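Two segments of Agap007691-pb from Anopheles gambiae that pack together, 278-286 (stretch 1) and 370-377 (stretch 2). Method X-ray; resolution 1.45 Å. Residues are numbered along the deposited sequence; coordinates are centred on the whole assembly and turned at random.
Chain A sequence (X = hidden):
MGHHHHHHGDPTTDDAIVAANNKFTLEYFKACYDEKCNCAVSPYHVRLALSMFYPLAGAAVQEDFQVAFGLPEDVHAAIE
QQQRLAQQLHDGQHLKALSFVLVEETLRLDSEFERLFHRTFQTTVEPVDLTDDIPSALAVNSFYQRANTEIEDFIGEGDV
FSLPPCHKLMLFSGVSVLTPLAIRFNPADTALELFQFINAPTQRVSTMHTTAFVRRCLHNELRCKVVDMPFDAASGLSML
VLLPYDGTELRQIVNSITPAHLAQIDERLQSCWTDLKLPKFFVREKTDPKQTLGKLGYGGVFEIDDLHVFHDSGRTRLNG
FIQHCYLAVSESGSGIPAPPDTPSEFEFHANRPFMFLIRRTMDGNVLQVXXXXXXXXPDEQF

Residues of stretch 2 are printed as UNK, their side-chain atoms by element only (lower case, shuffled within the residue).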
# COMPACT_ATOMS: atom_id res chain seq x y z
N LEU A 278 10.33 -19.73 1.93
CA LEU A 278 9.49 -18.57 2.23
C LEU A 278 8.20 -19.13 2.81
O LEU A 278 7.67 -20.09 2.25
CB LEU A 278 9.18 -17.83 0.92
CG LEU A 278 8.44 -16.50 0.91
CD1 LEU A 278 9.35 -15.37 1.38
CD2 LEU A 278 7.93 -16.17 -0.49
N PRO A 279 7.65 -18.57 3.88
CA PRO A 279 6.31 -19.01 4.29
C PRO A 279 5.29 -18.75 3.19
O PRO A 279 5.38 -17.78 2.43
CB PRO A 279 6.01 -18.16 5.53
CG PRO A 279 6.91 -17.00 5.43
CD PRO A 279 8.14 -17.46 4.72
N LYS A 280 4.30 -19.66 3.09
CA LYS A 280 3.13 -19.42 2.25
C LYS A 280 2.27 -18.43 3.02
O LYS A 280 1.53 -18.82 3.92
CB LYS A 280 2.40 -20.73 1.99
CG LYS A 280 1.31 -20.61 0.96
CD LYS A 280 0.54 -21.92 0.82
CE LYS A 280 -0.75 -21.71 0.05
NZ LYS A 280 -0.57 -21.92 -1.41
N PHE A 281 2.37 -17.14 2.70
CA PHE A 281 1.83 -16.11 3.56
C PHE A 281 0.93 -15.18 2.78
O PHE A 281 0.96 -15.11 1.54
CB PHE A 281 2.93 -15.28 4.29
CG PHE A 281 3.60 -14.23 3.44
CD1 PHE A 281 4.64 -14.55 2.57
CD2 PHE A 281 3.20 -12.90 3.50
CE1 PHE A 281 5.25 -13.60 1.79
CE2 PHE A 281 3.83 -11.93 2.70
CZ PHE A 281 4.84 -12.27 1.84
N PHE A 282 0.13 -14.45 3.53
CA PHE A 282 -0.56 -13.30 3.00
C PHE A 282 -0.50 -12.21 4.05
O PHE A 282 -0.23 -12.46 5.24
CB PHE A 282 -2.01 -13.62 2.65
CG PHE A 282 -2.89 -13.75 3.85
CD1 PHE A 282 -2.93 -14.92 4.57
CD2 PHE A 282 -3.67 -12.67 4.25
CE1 PHE A 282 -3.75 -15.03 5.67
CE2 PHE A 282 -4.48 -12.77 5.35
CZ PHE A 282 -4.52 -13.96 6.07
N VAL A 283 -0.75 -10.98 3.59
CA VAL A 283 -0.96 -9.84 4.47
C VAL A 283 -2.19 -9.13 3.94
O VAL A 283 -2.28 -8.85 2.75
CB VAL A 283 0.26 -8.89 4.50
CG1 VAL A 283 -0.02 -7.64 5.32
CG2 VAL A 283 1.45 -9.60 5.10
N ARG A 284 -3.16 -8.91 4.81
CA ARG A 284 -4.34 -8.14 4.48
C ARG A 284 -4.57 -7.21 5.65
O ARG A 284 -4.99 -7.65 6.72
CB ARG A 284 -5.55 -9.04 4.27
CG ARG A 284 -6.77 -8.26 3.77
CD ARG A 284 -8.02 -9.04 3.82
NE ARG A 284 -8.11 -10.00 2.73
CZ ARG A 284 -8.02 -11.33 2.87
NH1 ARG A 284 -7.79 -11.88 4.06
NH2 ARG A 284 -8.15 -12.10 1.80
N GLU A 285 -4.27 -5.92 5.46
CA GLU A 285 -4.13 -5.01 6.59
C GLU A 285 -4.80 -3.68 6.30
O GLU A 285 -4.55 -3.06 5.26
CB GLU A 285 -2.66 -4.78 6.95
CG GLU A 285 -1.93 -6.00 7.56
CD GLU A 285 -2.43 -6.42 8.93
OE1 GLU A 285 -3.01 -5.60 9.67
OE2 GLU A 285 -2.25 -7.63 9.26
N LYS A 286 -5.64 -3.26 7.24
CA LYS A 286 -6.29 -1.96 7.23
C LYS A 286 -5.41 -0.98 8.00
O LYS A 286 -4.97 -1.29 9.12
CB LYS A 286 -7.65 -2.08 7.91
CG LYS A 286 -8.45 -0.79 7.99
CD LYS A 286 -9.87 -1.01 8.51
CE LYS A 286 -9.89 -1.41 9.96
NZ LYS A 286 -11.23 -1.96 10.32
N UNK A 370 5.66 -3.51 3.00
CA UNK A 370 5.13 -4.11 4.21
C UNK A 370 6.14 -5.01 4.87
O UNK A 370 7.33 -5.02 4.51
N UNK A 371 5.66 -5.73 5.88
CA UNK A 371 6.49 -6.66 6.62
C UNK A 371 5.65 -7.84 7.06
O UNK A 371 4.43 -7.73 7.21
n UNK A 371 6.05 -6.44 9.96
c UNK A 371 6.13 -5.63 8.90
o UNK A 371 5.45 -4.62 8.80
c UNK A 371 7.13 -5.99 7.84
N UNK A 372 6.32 -8.98 7.22
CA UNK A 372 5.73 -10.20 7.74
C UNK A 372 6.54 -10.61 8.96
O UNK A 372 7.69 -11.05 8.84
c UNK A 372 3.60 -12.46 7.18
c UNK A 372 3.57 -14.72 7.98
c UNK A 372 4.91 -14.77 7.89
c UNK A 372 2.88 -13.57 7.61
c UNK A 372 4.96 -12.50 7.08
c UNK A 372 5.70 -11.28 6.66
c UNK A 372 5.63 -13.65 7.46
N UNK A 373 5.92 -10.46 10.14
CA UNK A 373 6.57 -10.65 11.42
C UNK A 373 5.75 -11.43 12.43
O UNK A 373 6.35 -12.00 13.35
o UNK A 373 7.66 -8.55 11.16
c UNK A 373 6.86 -9.29 12.04
N UNK A 374 4.42 -11.44 12.33
CA UNK A 374 3.52 -11.86 13.40
C UNK A 374 2.74 -13.10 12.98
O UNK A 374 2.27 -13.20 11.83
c UNK A 374 -0.44 -10.37 16.16
c UNK A 374 0.56 -9.95 15.10
n UNK A 374 -1.51 -9.36 16.34
c UNK A 374 2.54 -10.71 13.71
c UNK A 374 1.56 -11.05 14.83
N UNK A 375 2.59 -14.02 13.94
CA UNK A 375 1.77 -15.20 13.74
C UNK A 375 0.31 -14.87 14.06
O UNK A 375 -0.02 -14.46 15.18
c UNK A 375 -0.34 -19.72 14.19
c UNK A 375 1.33 -17.53 14.49
c UNK A 375 1.20 -18.16 13.26
c UNK A 375 0.37 -19.25 13.10
c UNK A 375 0.62 -18.01 15.56
c UNK A 375 2.23 -16.34 14.64
o UNK A 375 -1.18 -20.82 14.09
c UNK A 375 -0.21 -19.12 15.42
N UNK A 376 -0.56 -15.06 13.06
CA UNK A 376 -2.01 -14.90 13.20
C UNK A 376 -2.60 -16.27 12.93
O UNK A 376 -2.51 -16.77 11.79
c UNK A 376 -2.06 -11.52 11.26
c UNK A 376 -1.80 -12.54 12.35
c UNK A 376 -4.06 -13.70 12.39
c UNK A 376 -2.55 -13.87 12.20
N UNK A 377 -3.17 -16.90 13.95
CA UNK A 377 -3.75 -18.23 13.82
C UNK A 377 -5.05 -18.10 13.04
O UNK A 377 -5.97 -17.42 13.51
o UNK A 377 -4.33 -20.94 16.23
c UNK A 377 -4.05 -18.81 15.21
o UNK A 377 -4.91 -20.78 14.13
c UNK A 377 -4.46 -20.28 15.18

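Position 370 has backbone atoms and nothing more, so it is glycine, G370. An ideal CB here would point toward stretch 1 and lie 5.0 Å from V283 CG1; without one, the strand reaches this point with no side chain of its own to offer.

Position 371 carries two carbons, the second bearing one oxygen and one nitrogen. That is a carboxamide on a single methylene: asparagine, N371. Its CB points away from stretch 1, and the contact is left to the backbone, where the carbonyl O of N371 lies 4.1 Å from V283 CG2. The amide suits this buried site because its ND2 finds a partner away from stretch 1: N371 ND2 donates a hydrogen bond to the side-chain oxygen of position 373, 2.9 Å away.

Position 372 shows one carbon followed by a ring of six carbons with no oxygen attached, and the ring lies among P279, F281 and V283. This is phenylalanine, F372, with chi1 in the t well. A purely apolar ring fits a buried site lined by apolar side chains. P279 CG approaches F372 CE2 at 3.9 Å, F281 CD2 approaches F372 CD1 at 3.7 Å, and V283 CG2 sits at the ring edge, 4.1 Å from F372 CD1.

Position 373 has one carbon and one oxygen, the pattern of serine, S373. It is out of reach of stretch 1, but its OG accepts the bond from N371 ND2, linking the strand to the residue just after it.

Position 374 is a row of four carbons ending in nitrogen: lysine, K374. Extended through four t rotamers, it makes no contact with stretch 1; its partly exposed site suits a charged amine. Position 375 has one carbon and a six-carbon ring bearing an oxygen, hence tyrosine, Y375, also out of reach and partly exposed, a setting that suits a phenol hydroxyl.

Position 376 has four carbons, forked at the first, one arm two carbons long, and the tip of that arm nears the carboxylate of E285. This is isoleucine, I376, whose longer arm lets CD1 come within 4.4 Å of E285 OE2, a loose contact at an exposed site. Position 377 ends in a carbon with two oxygens after one methylene: aspartate, D377, too distant to take part; it is partly exposed, and its carboxylate suits the place by accepting a hydrogen bond at OD1 elsewhere in the structure.

The contact therefore centres on F372, which supplies most of the area buried on stretch 2. F281 CB stands over one face of its ring, 3.9 Å from the centroid of the F372 ring, a CH-pi contact, while the two aromatic planes meet obliquely at 38°. No hydrogen bond crosses between the stretches; apolar packing holds this small interface together.

Stretch 2 370-377: GNFSKYID
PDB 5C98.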